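Local coordinates for protein COG0546: Predicted phosphatases (Streptococcus pneumoniae, PDB 2AH5) that is of unknown function but, as a haloacid dehalogenase-like hydrolase, is predicted to act as a phosphatase, at residues A6-L11 against Y103-K108; P137-V142 against K164-G169; I158-T163 against Q176-T181. All coordinates share one frame; numbering follows the deposited sequence.

Contact 1: residues A6-L11 against Y103-K108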
loop_
_atom_site.group_PDB
_atom_site.type_symbol
_atom_site.label_atom_id
_atom_site.label_comp_id
_atom_site.label_asym_id
_atom_site.label_seq_id
_atom_site.Cartn_x
_atom_site.Cartn_y
_atom_site.Cartn_z
ATOM N N ALA A 6 -16.654 -3.693 -7.069
ATOM C CA ALA A 6 -15.413 -2.953 -7.292
ATOM C C ALA A 6 -14.358 -3.442 -6.303
ATOM O O ALA A 6 -14.668 -3.746 -5.144
ATOM C CB ALA A 6 -15.647 -1.479 -7.116
ATOM N N ILE A 7 -13.129 -3.540 -6.778
ATOM C CA ILE A 7 -12.037 -4.057 -5.962
ATOM C C ILE A 7 -10.923 -3.009 -5.826
ATOM O O ILE A 7 -10.436 -2.478 -6.840
ATOM C CB ILE A 7 -11.463 -5.375 -6.534
ATOM C CG1 ILE A 7 -12.571 -6.437 -6.715
ATOM C CG2 ILE A 7 -10.340 -5.875 -5.630
ATOM C CD1 ILE A 7 -12.053 -7.806 -7.231
ATOM N N PHE A 8 -10.566 -2.681 -4.573
ATOM C CA PHE A 8 -9.508 -1.704 -4.261
ATOM C C PHE A 8 -8.237 -2.455 -3.831
ATOM O O PHE A 8 -8.316 -3.403 -3.053
ATOM C CB PHE A 8 -9.917 -0.782 -3.092
ATOM C CG PHE A 8 -11.131 0.081 -3.356
ATOM C CD1 PHE A 8 -11.679 0.207 -4.637
ATOM C CD2 PHE A 8 -11.684 0.827 -2.304
ATOM C CE1 PHE A 8 -12.789 1.039 -4.868
ATOM C CE2 PHE A 8 -12.786 1.677 -2.530
ATOM C CZ PHE A 8 -13.343 1.774 -3.797
ATOM N N PHE A 9 -7.076 -1.968 -4.258
ATOM C CA PHE A 9 -5.812 -2.587 -3.901
ATOM C C PHE A 9 -4.898 -1.576 -3.216
ATOM O O PHE A 9 -4.806 -0.433 -3.682
ATOM C CB PHE A 9 -5.103 -3.032 -5.158
ATOM C CG PHE A 9 -5.701 -4.235 -5.792
ATOM C CD1 PHE A 9 -6.743 -4.095 -6.683
ATOM C CD2 PHE A 9 -5.203 -5.491 -5.507
ATOM C CE1 PHE A 9 -7.292 -5.216 -7.296
ATOM C CE2 PHE A 9 -5.740 -6.631 -6.141
ATOM C CZ PHE A 9 -6.785 -6.470 -7.017
ATOM N N ASP A 10 -4.236 -1.971 -2.127
ATOM C CA ASP A 10 -3.040 -1.235 -1.658
ATOM C C ASP A 10 -1.943 -1.489 -2.727
ATOM O O ASP A 10 -2.054 -2.423 -3.512
ATOM C CB ASP A 10 -2.569 -1.732 -0.265
ATOM C CG ASP A 10 -1.704 -0.688 0.486
ATOM O OD1 ASP A 10 -1.320 0.357 -0.094
ATOM O OD2 ASP A 10 -1.400 -0.912 1.685
ATOM N N LEU A 11 -0.901 -0.665 -2.759
ATOM C CA LEU A 11 0.138 -0.730 -3.808
ATOM C C LEU A 11 1.361 -1.401 -3.222
ATOM O O LEU A 11 1.567 -2.573 -3.445
ATOM C CB LEU A 11 0.495 0.676 -4.328
ATOM C CG LEU A 11 1.486 0.769 -5.495
ATOM C CD1 LEU A 11 1.044 -0.085 -6.685
ATOM C CD2 LEU A 11 1.638 2.245 -5.927
ATOM N N TYR A 103 -9.213 -0.638 -8.673
ATOM C CA TYR A 103 -8.685 0.685 -8.293
ATOM C C TYR A 103 -7.509 0.511 -7.358
ATOM O O TYR A 103 -7.483 -0.423 -6.521
ATOM C CB TYR A 103 -9.770 1.516 -7.583
ATOM C CG TYR A 103 -10.985 1.662 -8.450
ATOM C CD1 TYR A 103 -11.029 2.652 -9.430
ATOM C CD2 TYR A 103 -12.042 0.748 -8.360
ATOM C CE1 TYR A 103 -12.125 2.776 -10.270
ATOM C CE2 TYR A 103 -13.174 0.878 -9.191
ATOM C CZ TYR A 103 -13.188 1.891 -10.142
ATOM O OH TYR A 103 -14.268 2.036 -10.974
ATOM N N ILE A 104 -6.522 1.390 -7.493
ATOM C CA ILE A 104 -5.546 1.487 -6.425
ATOM C C ILE A 104 -5.975 2.561 -5.414
ATOM O O ILE A 104 -6.363 3.686 -5.799
ATOM C CB ILE A 104 -4.139 1.766 -6.984
ATOM C CG1 ILE A 104 -3.620 0.502 -7.672
ATOM C CG2 ILE A 104 -3.191 2.183 -5.885
ATOM C CD1 ILE A 104 -2.504 0.767 -8.662
ATOM N N THR A 105 -5.850 2.206 -4.131
ATOM C CA THR A 105 -6.078 3.120 -2.977
ATOM C C THR A 105 -4.870 3.054 -2.028
ATOM O O THR A 105 -4.716 2.094 -1.274
ATOM C CB THR A 105 -7.357 2.770 -2.203
ATOM O OG1 THR A 105 -7.339 1.376 -1.840
ATOM C CG2 THR A 105 -8.557 3.058 -3.013
ATOM N N THR A 106 -3.982 4.045 -2.124
ATOM C CA THR A 106 -2.716 4.002 -1.409
ATOM C C THR A 106 -2.491 5.319 -0.654
ATOM O O THR A 106 -3.098 6.330 -0.981
ATOM C CB THR A 106 -1.524 3.770 -2.397
ATOM O OG1 THR A 106 -0.290 3.680 -1.656
ATOM C CG2 THR A 106 -1.444 4.909 -3.465
ATOM N N THR A 107 -1.610 5.305 0.348
ATOM C CA THR A 107 -1.234 6.570 0.978
ATOM C C THR A 107 0.102 7.069 0.431
ATOM O O THR A 107 0.588 8.098 0.880
ATOM C CB THR A 107 -1.207 6.509 2.507
ATOM O OG1 THR A 107 -0.405 5.400 2.910
ATOM C CG2 THR A 107 -2.621 6.371 3.069
ATOM N N LYS A 108 0.690 6.360 -0.539
ATOM C CA LYS A 108 1.700 6.976 -1.429
ATOM C C LYS A 108 1.031 8.161 -2.145
ATOM O O LYS A 108 -0.180 8.115 -2.405
ATOM C CB LYS A 108 2.188 5.974 -2.487
ATOM C CG LYS A 108 3.581 6.227 -3.038
ATOM C CD LYS A 108 4.234 4.905 -3.432
ATOM C CE LYS A 108 5.710 4.904 -3.002
ATOM N NZ LYS A 108 6.220 3.555 -2.638
HETATM O O HOH W 1 -1.009 2.628 1.344
HETATM O O HOH W 2 1.192 1.673 -1.005
#
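Phe8 and Tyr103 pair across two neighbouring parallel strands, with both side chains on the same face of the sheet. The Phe8 chain starts with CB 3.6 Å from Thr105 OG1, a buried hydroxyl with no hydrogen-bonding partner in the model. Its CG sits beside the backbone N (chi1 -63°), and the ring crosses Thr105 obliquely, Phe8 CD2 lying 3.9 Å from Thr105 CG2. That methyl makes an off-centre CH-pi contact, 28° from the ring normal. Towards Tyr103, Phe8 CD1 is 3.7 Å from Tyr103 CB, and Tyr103 CD2 lies at the edge of the Phe8 ring, 3.6 Å from Phe8 CE1. The two ring planes stand at 87° in an oblique pairing, neither stack nor edge-to-face. Ala146 and Leu147 of helix 139-149 pack on the Phe8 side chain. Backbone bonds alternate across the pair, Tyr103 N to Ile7 O, Phe9 N to Tyr103 O, and Thr105 N to Phe9 O. On the face of Phe9 and Ile104 the Leu11 CD1 and Ile104 CD1 methyls meet. Near the C-terminal ends of the strands two waters link Asp10 to Thr106 and Thr107. Asp10 OD1 accepts from Leu11 N (2.9 Å), water 1 (2.7 Å) and water 2 (3.0 Å); water 1 accepts from Thr107 N, and water 2 bonds to Thr106 OG1, which also closes an ST turn with Lys108 N. Three donors thus grip the one oxygen OD1. Asp10 opens a DxDx(T/V) pattern and is probably the nucleophile, as in HAD phosphatases; Thr106 fits their motif II threonine or serine, inferred from the family.

Contact 2: residues P137-V142 against K164-G169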
loop_
_atom_site.group_PDB
_atom_site.type_symbol
_atom_site.label_atom_id
_atom_site.label_comp_id
_atom_site.label_asym_id
_atom_site.label_seq_id
_atom_site.Cartn_x
_atom_site.Cartn_y
_atom_site.Cartn_z
ATOM N N PRO A 137 -5.609 12.680 3.217
ATOM C CA PRO A 137 -4.318 12.421 3.890
ATOM C C PRO A 137 -4.068 10.976 4.371
ATOM O O PRO A 137 -2.906 10.502 4.387
ATOM C CB PRO A 137 -4.329 13.394 5.075
ATOM C CG PRO A 137 -5.632 14.068 5.059
ATOM C CD PRO A 137 -6.530 13.465 4.055
ATOM N N HIS A 138 -5.119 10.267 4.758
ATOM C CA HIS A 138 -4.948 8.908 5.299
ATOM C C HIS A 138 -5.747 7.894 4.516
ATOM O O HIS A 138 -6.534 8.259 3.654
ATOM C CB HIS A 138 -5.360 8.840 6.771
ATOM C CG HIS A 138 -4.626 9.810 7.636
ATOM N ND1 HIS A 138 -5.257 10.840 8.298
ATOM C CD2 HIS A 138 -3.310 9.919 7.931
ATOM C CE1 HIS A 138 -4.362 11.532 8.982
ATOM N NE2 HIS A 138 -3.175 10.992 8.778
ATOM N N LYS A 139 -5.562 6.618 4.857
ATOM C CA LYS A 139 -6.199 5.524 4.108
ATOM C C LYS A 139 -7.716 5.673 3.978
ATOM O O LYS A 139 -8.267 5.512 2.868
ATOM C CB LYS A 139 -5.798 4.147 4.695
ATOM C CG LYS A 139 -6.181 2.907 3.858
ATOM C CD LYS A 139 -5.725 2.979 2.391
ATOM C CE LYS A 139 -4.323 2.402 2.097
ATOM N NZ LYS A 139 -3.277 2.645 3.086
ATOM N N ALA A 140 -8.407 5.991 5.079
ATOM C CA ALA A 140 -9.871 6.160 5.004
ATOM C C ALA A 140 -10.302 7.240 3.989
ATOM O O ALA A 140 -11.266 7.052 3.245
ATOM C CB ALA A 140 -10.471 6.462 6.407
ATOM N N ASP A 141 -9.598 8.374 3.985
ATOM C CA ASP A 141 -9.910 9.488 3.059
ATOM C C ASP A 141 -9.734 9.075 1.587
ATOM O O ASP A 141 -10.575 9.398 0.715
ATOM C CB ASP A 141 -9.019 10.677 3.383
ATOM C CG ASP A 141 -9.084 11.058 4.855
ATOM O OD1 ASP A 141 -10.191 11.364 5.337
ATOM O OD2 ASP A 141 -8.039 11.000 5.533
ATOM N N VAL A 142 -8.679 8.308 1.326
ATOM C CA VAL A 142 -8.409 7.807 -0.022
ATOM C C VAL A 142 -9.541 6.869 -0.471
ATOM O O VAL A 142 -10.071 6.981 -1.582
ATOM C CB VAL A 142 -7.012 7.106 -0.074
ATOM C CG1 VAL A 142 -6.746 6.531 -1.453
ATOM C CG2 VAL A 142 -5.897 8.103 0.307
ATOM N N LYS A 164 -2.270 -3.056 8.901
ATOM C CA LYS A 164 -3.288 -2.600 9.842
ATOM C C LYS A 164 -3.962 -1.322 9.346
ATOM O O LYS A 164 -5.145 -1.093 9.609
ATOM C CB LYS A 164 -2.664 -2.383 11.233
ATOM C CG LYS A 164 -1.548 -1.364 11.243
ATOM C CD LYS A 164 -0.689 -1.452 12.502
ATOM C CE LYS A 164 -1.333 -0.698 13.647
ATOM N NZ LYS A 164 -0.308 -0.193 14.637
ATOM N N PHE A 165 -3.216 -0.479 8.632
ATOM C CA PHE A 165 -3.805 0.763 8.083
ATOM C C PHE A 165 -4.896 0.482 7.040
ATOM O O PHE A 165 -5.906 1.167 7.002
ATOM C CB PHE A 165 -2.704 1.672 7.530
ATOM C CG PHE A 165 -1.608 1.942 8.526
ATOM C CD1 PHE A 165 -1.725 2.985 9.428
ATOM C CD2 PHE A 165 -0.468 1.141 8.565
ATOM C CE1 PHE A 165 -0.704 3.240 10.371
ATOM C CE2 PHE A 165 0.547 1.382 9.495
ATOM C CZ PHE A 165 0.411 2.428 10.405
ATOM N N ASP A 166 -4.690 -0.549 6.223
ATOM C CA ASP A 166 -5.698 -0.998 5.257
ATOM C C ASP A 166 -6.907 -1.556 5.999
ATOM O O ASP A 166 -8.026 -1.299 5.621
ATOM C CB ASP A 166 -5.123 -2.121 4.373
ATOM C CG ASP A 166 -4.046 -1.620 3.412
ATOM O OD1 ASP A 166 -4.164 -0.479 2.919
ATOM O OD2 ASP A 166 -3.056 -2.339 3.197
HETATM N N MSE A 167 -6.662 -2.342 7.051
HETATM C CA MSE A 167 -7.765 -2.981 7.775
HETATM C C MSE A 167 -8.607 -1.919 8.484
HETATM O O MSE A 167 -9.838 -1.956 8.429
HETATM C CB MSE A 167 -7.243 -3.990 8.812
HETATM C CG MSE A 167 -6.360 -5.108 8.271
HETATM SE SE MSE A 167 -7.303 -6.315 7.027
HETATM C CE MSE A 167 -6.877 -5.415 5.246
ATOM N N LEU A 168 -7.943 -0.971 9.140
ATOM C CA LEU A 168 -8.659 0.102 9.852
ATOM C C LEU A 168 -9.370 1.033 8.867
ATOM O O LEU A 168 -10.487 1.474 9.123
ATOM C CB LEU A 168 -7.706 0.917 10.719
ATOM C CG LEU A 168 -7.233 0.264 12.020
ATOM C CD1 LEU A 168 -6.079 1.045 12.591
ATOM C CD2 LEU A 168 -8.375 0.163 13.016
ATOM N N GLY A 169 -8.712 1.340 7.750
ATOM C CA GLY A 169 -9.349 2.107 6.675
ATOM C C GLY A 169 -10.657 1.478 6.220
ATOM O O GLY A 169 -11.665 2.181 6.025
#
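Ala140 and Gly169 bring the first turn of helix 139-149 against the first turns of helix 164-173, their CA atoms 4.4 Å apart. With no side chain at Gly169, Lys139 CG can lie 4.3 Å from Gly169 CA, and the lysine chain passes over the bare backbone. Its CG stands anti to the backbone N (chi1 -169°), heading for the partner helix, where it comes to 3.6 Å from Phe165 O. That carbonyl is already engaged by Gly169 N in the helix, so the lysine methylenes add contact without replacing a bond. The chain then bends at each remaining torsion and crosses Asp166 obliquely. Lys139 NZ forms a salt bridge with Asp166 OD1, a long one at 3.3 Å. The other oxygen, Asp166 OD2, accepts a weak hydrogen bond from Asp162 N, and through it the carboxylate links the lysine to the end of strand 157-161. Asp166 OD2 also lies close to Asp10 OD2, an approach of two acidic groups and not a bond, which the nearby lysine may help to offset. At the start of helix 164-173 Thr163 OG1 makes a weak bond to Asp166 N, while His138, at the N-cap position of the other helix, gives its backbone N-H to Asp141 OD2 (3.1 Å) on the anti lone pair. Lysine at the head of one helix and aspartate in the first turn of the next are the arrangement of HAD hydrolases, in which such residues form motifs III and IV of the phosphoryl-transfer site; Lys139 and Asp166 fit these places, a role inferred from the family.

Contact 3: residues I158-T163 against Q176-T181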
loop_
_atom_site.group_PDB
_atom_site.type_symbol
_atom_site.label_atom_id
_atom_site.label_comp_id
_atom_site.label_asym_id
_atom_site.label_seq_id
_atom_site.Cartn_x
_atom_site.Cartn_y
_atom_site.Cartn_z
ATOM N N ILE A 158 -14.291 -3.767 -1.724
ATOM C CA ILE A 158 -13.426 -4.522 -0.819
ATOM C C ILE A 158 -12.025 -3.990 -1.065
ATOM O O ILE A 158 -11.690 -3.624 -2.193
ATOM C CB ILE A 158 -13.536 -6.073 -1.062
ATOM C CG1 ILE A 158 -12.676 -6.886 -0.066
ATOM C CG2 ILE A 158 -13.216 -6.471 -2.502
ATOM C CD1 ILE A 158 -13.156 -8.361 0.031
ATOM N N ILE A 159 -11.219 -3.893 -0.014
ATOM C CA ILE A 159 -9.793 -3.552 -0.187
ATOM C C ILE A 159 -8.940 -4.799 0.067
ATOM O O ILE A 159 -9.180 -5.572 1.032
ATOM C CB ILE A 159 -9.360 -2.355 0.694
ATOM C CG1 ILE A 159 -7.921 -1.928 0.369
ATOM C CG2 ILE A 159 -9.568 -2.677 2.212
ATOM C CD1 ILE A 159 -7.541 -0.572 0.975
ATOM N N ILE A 160 -7.985 -5.016 -0.835
ATOM C CA ILE A 160 -7.006 -6.072 -0.723
ATOM C C ILE A 160 -5.748 -5.380 -0.226
ATOM O O ILE A 160 -5.202 -4.511 -0.921
ATOM C CB ILE A 160 -6.783 -6.735 -2.123
ATOM C CG1 ILE A 160 -8.132 -7.318 -2.617
ATOM C CG2 ILE A 160 -5.580 -7.740 -2.091
ATOM C CD1 ILE A 160 -8.105 -8.184 -3.898
ATOM N N GLY A 161 -5.315 -5.728 0.985
ATOM C CA GLY A 161 -4.206 -5.010 1.611
ATOM C C GLY A 161 -3.396 -5.817 2.606
ATOM O O GLY A 161 -3.861 -6.862 3.085
ATOM N N ASP A 162 -2.187 -5.321 2.904
ATOM C CA ASP A 162 -1.223 -6.029 3.733
ATOM C C ASP A 162 -0.962 -5.431 5.119
ATOM O O ASP A 162 -0.176 -6.002 5.860
ATOM C CB ASP A 162 0.125 -6.203 3.001
ATOM C CG ASP A 162 0.854 -4.880 2.782
ATOM O OD1 ASP A 162 0.224 -3.926 2.285
ATOM O OD2 ASP A 162 2.052 -4.792 3.143
ATOM N N THR A 163 -1.601 -4.315 5.472
ATOM C CA THR A 163 -1.327 -3.647 6.758
ATOM C C THR A 163 -2.550 -3.334 7.623
ATOM O O THR A 163 -3.699 -3.271 7.137
ATOM C CB THR A 163 -0.580 -2.293 6.561
ATOM O OG1 THR A 163 -1.487 -1.325 6.023
ATOM C CG2 THR A 163 0.651 -2.419 5.662
ATOM N N GLN A 176 -15.492 -3.969 2.699
ATOM C CA GLN A 176 -14.949 -5.233 3.176
ATOM C C GLN A 176 -13.404 -5.177 3.130
ATOM O O GLN A 176 -12.823 -4.306 2.481
ATOM C CB GLN A 176 -15.461 -6.381 2.336
ATOM C CG GLN A 176 -16.924 -6.796 2.634
ATOM C CD GLN A 176 -17.310 -8.013 1.852
ATOM O OE1 GLN A 176 -16.546 -8.980 1.783
ATOM N NE2 GLN A 176 -18.485 -7.975 1.228
ATOM N N LYS A 177 -12.763 -6.104 3.840
ATOM C CA LYS A 177 -11.293 -6.139 3.958
ATOM C C LYS A 177 -10.806 -7.552 3.716
ATOM O O LYS A 177 -11.308 -8.516 4.326
ATOM C CB LYS A 177 -10.798 -5.590 5.317
ATOM C CG LYS A 177 -11.821 -5.680 6.465
ATOM C CD LYS A 177 -11.205 -5.330 7.822
ATOM C CE LYS A 177 -12.248 -4.906 8.846
ATOM N NZ LYS A 177 -13.157 -6.034 9.277
ATOM N N LEU A 178 -9.850 -7.655 2.796
ATOM C CA LEU A 178 -9.212 -8.912 2.460
ATOM C C LEU A 178 -7.723 -8.793 2.798
ATOM O O LEU A 178 -6.978 -8.024 2.144
ATOM C CB LEU A 178 -9.402 -9.221 0.976
ATOM C CG LEU A 178 -9.099 -10.666 0.518
ATOM C CD1 LEU A 178 -9.812 -10.941 -0.789
ATOM C CD2 LEU A 178 -7.613 -10.985 0.413
ATOM N N ALA A 179 -7.298 -9.523 3.830
ATOM C CA ALA A 179 -5.911 -9.441 4.307
ATOM C C ALA A 179 -4.998 -10.324 3.466
ATOM O O ALA A 179 -5.340 -11.464 3.170
ATOM C CB ALA A 179 -5.800 -9.863 5.800
ATOM N N ILE A 180 -3.821 -9.809 3.125
ATOM C CA ILE A 180 -2.823 -10.626 2.430
ATOM C C ILE A 180 -1.546 -10.675 3.248
ATOM O O ILE A 180 -1.195 -9.697 3.925
ATOM C CB ILE A 180 -2.581 -10.169 0.964
ATOM C CG1 ILE A 180 -1.797 -8.830 0.884
ATOM C CG2 ILE A 180 -3.936 -10.209 0.182
ATOM C CD1 ILE A 180 -0.246 -9.008 0.873
ATOM N N THR A 181 -0.865 -11.820 3.215
ATOM C CA THR A 181 0.243 -12.048 4.142
ATOM C C THR A 181 1.589 -12.266 3.447
ATOM O O THR A 181 2.574 -12.604 4.118
ATOM C CB THR A 181 -0.047 -13.252 5.076
ATOM O OG1 THR A 181 -0.153 -14.432 4.279
ATOM C CG2 THR A 181 -1.362 -13.064 5.837
#
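Gln176 meets Ile158 and Ile159 with two flat groups, its peptide carbonyl and its carboxamide. The N-H of Ile159 reaches Gln176 O at 3.0 Å from above the carbonyl plane, 36° out of it. Ile158 CD1 lies 3.9 Å from the carboxamide oxygen OE1 of Gln176 and 3.8 Å from Gln176 CB, at the root of the chain, while OE1 bonds to Tyr208 OH. Further along, Leu178 N bonds to Ile159 O at 2.8 Å, and Gly161 N to Leu178 O at 3.1 Å. Ile180 N closes the ladder on Gly161 O, 2.9 Å away. This parallel pairing completes a beta-alpha-beta crossover of the Rossmann-like HAD core, the chain running from strand 157-161 through helix 164-173 to strand 176-180. Ile159 and Lys177 point to the face covered by that helix; Ile158, Ile160 and Leu178 point to the other, where helix 204-208 packs. On this second side the CG2 methyls of Ile160 and Ile180 touch at 3.7 Å, their side chains at about a right angle. Ile180 CG1 stands between its own backbone N and carbonyl carbon (chi1 72°), against Gly161 O, and its CD1 comes to 3.5 Å from Asp162 CB. The Asp162 carboxylate leads away from Ile180, OD2 taking a bond from Phe184 N and OD1 bonded to Thr14 OG1.

In the fold
From the N terminus, strand 6-9 is laid down first, and contact 1 closes a long, mostly helical loop when strand 102-106 returns beside it. Only after that does the chain open contact 2, at the start of helix 139-149. Strand 157-161 then settles on the other flank of strand 6-9, away from strand 102-106, where Phe8 bonds to Ile158 and Ile160, and begins contact 3. Contacts 2 and 3 cross: helix 164-173 completes contact 2 before strand 176-180 completes contact 3. Contacts 1 and 3 each join a strand pair, and the bonds between strands 6-9 and 157-161 make the four continuous, while contact 2 draws two helix starts over the strand ends.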